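Local coordinates for pectate lyase (Bacillus subtilis, PDB 5AMV), which cleaves polygalacturonate by calcium-dependent beta-elimination, releasing oligosaccharides with an unsaturated sugar at their non-reducing ends, at residues Tyr83-Asp86 and Lys87-Ala91. Residues are numbered along the deposited sequence; the frame is centred on the assembly and turned at random.
Sequences YDLD and KYLKA
The carbonyl O of D84 accepts from Y88 N at 2.8 Å, the first i-to-i+4 bond of helix 85-92, and D84 itself is the N-cap. In the conformer given here, chi1 179° sets the D84 CG anti to the backbone N and brings OD2 to K87 N (3.1 Å, on the anti side of the carboxylate). OD2 also lies 3.7 Å from CG of K87, whose extended chain crosses the aspartate at about a right angle. The helix continues with L89 N to L85 O at 2.8 Å and K90 N to D86 O at 3.0 Å. On the flank that meets Y214 of strand 213-214, L85 CD1 rests 3.9 Å from L89 CG; an alanine in place of L89 would probably leave this methyl without its helix neighbour and open a gap beside Y214. Before the cap, Y83 packs on helix 105-121 through Q106, A109 and R110, and its ring meets F166. The Y88 hydroxyl is hydrogen-bonded to E107 OE1 of helix 105-121 and to W169 N of strand 168-170, joining this peripheral helix of the parallel beta-helix lyase to both. Nearer its CB, Y88 CD2 lies near the plane of the Y83 ring, at its edge, 3.9 Å from CE1 of Y83.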
loop_
_atom_site.group_PDB
_atom_site.type_symbol
_atom_site.label_atom_id
_atom_site.label_comp_id
_atom_site.label_asym_id
_atom_site.label_seq_id
_atom_site.Cartn_x
_atom_site.Cartn_y
_atom_site.Cartn_z
ATOM N N TYR A 83 18.269 23.035 -6.822
ATOM C CA TYR A 83 18.567 21.760 -6.172
ATOM C C TYR A 83 19.666 21.004 -6.905
ATOM O O TYR A 83 19.682 20.970 -8.138
ATOM C CB TYR A 83 17.310 20.910 -6.138
ATOM C CG TYR A 83 17.556 19.489 -5.647
ATOM C CD1 TYR A 83 17.696 19.209 -4.276
ATOM C CD2 TYR A 83 17.616 18.449 -6.554
ATOM C CE1 TYR A 83 17.898 17.884 -3.849
ATOM C CE2 TYR A 83 17.785 17.133 -6.154
ATOM C CZ TYR A 83 17.925 16.860 -4.804
ATOM O OH TYR A 83 18.090 15.540 -4.406
ATOM N N ASP A 84 20.596 20.429 -6.126
ATOM C CA ASP A 84 21.625 19.562 -6.671
ATOM C C ASP A 84 21.936 18.521 -5.620
ATOM O O ASP A 84 22.226 18.844 -4.447
ATOM C CB ASP A 84 22.873 20.358 -7.004
ATOM C CG ASP A 84 23.995 19.486 -7.552
ATOM O OD1 ASP A 84 23.935 19.148 -8.751
ATOM O OD2 ASP A 84 24.930 19.176 -6.777
ATOM N N LEU A 85 21.795 17.258 -6.018
ATOM C CA LEU A 85 21.976 16.142 -5.059
ATOM C C LEU A 85 23.348 16.222 -4.360
ATOM O O LEU A 85 23.432 16.072 -3.144
ATOM C CB LEU A 85 21.757 14.771 -5.710
ATOM C CG LEU A 85 21.956 13.542 -4.819
ATOM C CD1 LEU A 85 21.053 13.571 -3.532
ATOM C CD2 LEU A 85 21.788 12.221 -5.616
ATOM N N ASP A 86 24.421 16.461 -5.111
ATOM C CA ASP A 86 25.734 16.570 -4.482
ATOM C C ASP A 86 25.777 17.690 -3.444
ATOM O O ASP A 86 26.283 17.469 -2.347
ATOM C CB ASP A 86 26.854 16.672 -5.539
ATOM C CG ASP A 86 27.165 15.307 -6.187
ATOM O OD1 ASP A 86 27.293 14.306 -5.439
ATOM O OD2 ASP A 86 27.247 15.208 -7.434
ATOM N N LYS A 87 25.195 18.855 -3.742
ATOM C CA LYS A 87 25.148 19.942 -2.749
ATOM C C LYS A 87 24.273 19.561 -1.544
ATOM O O LYS A 87 24.605 19.887 -0.396
ATOM C CB LYS A 87 24.677 21.259 -3.368
ATOM C CG LYS A 87 25.698 21.853 -4.348
ATOM C CD LYS A 87 25.148 23.139 -4.950
ATOM C CE LYS A 87 26.067 23.635 -6.090
ATOM N NZ LYS A 87 25.535 24.895 -6.674
ATOM N N TYR A 88 23.188 18.826 -1.809
ATOM C CA TYR A 88 22.284 18.424 -0.733
ATOM C C TYR A 88 23.037 17.468 0.191
ATOM O O TYR A 88 22.999 17.605 1.425
ATOM C CB TYR A 88 21.079 17.734 -1.356
ATOM C CG TYR A 88 20.031 17.321 -0.352
ATOM C CD1 TYR A 88 20.115 16.090 0.340
ATOM C CD2 TYR A 88 18.951 18.164 -0.094
ATOM C CE1 TYR A 88 19.098 15.721 1.253
ATOM C CE2 TYR A 88 17.951 17.795 0.800
ATOM C CZ TYR A 88 18.041 16.577 1.475
ATOM O OH TYR A 88 17.049 16.236 2.374
ATOM N N LEU A 89 23.759 16.516 -0.400
ATOM C CA LEU A 89 24.521 15.533 0.387
ATOM C C LEU A 89 25.582 16.223 1.252
ATOM O O LEU A 89 25.746 15.878 2.445
ATOM C CB LEU A 89 25.172 14.523 -0.553
ATOM C CG LEU A 89 24.171 13.532 -1.179
ATOM C CD1 LEU A 89 24.863 12.640 -2.236
ATOM C CD2 LEU A 89 23.519 12.646 -0.121
ATOM N N LYS A 90 26.305 17.170 0.672
ATOM C CA LYS A 90 27.249 17.946 1.465
ATOM C C LYS A 90 26.557 18.766 2.566
ATOM O O LYS A 90 27.024 18.817 3.721
ATOM C CB LYS A 90 28.073 18.886 0.578
ATOM C CG LYS A 90 29.297 19.446 1.303
ATOM C CD LYS A 90 30.129 20.239 0.288
ATOM C CE LYS A 90 31.491 20.625 0.863
ATOM N NZ LYS A 90 31.411 21.971 1.453
ATOM N N ALA A 91 25.443 19.400 2.238
ATOM C CA ALA A 91 24.745 20.240 3.230
ATOM C C ALA A 91 24.318 19.495 4.474
ATOM O O ALA A 91 24.338 20.057 5.584
ATOM C CB ALA A 91 23.503 20.958 2.588
#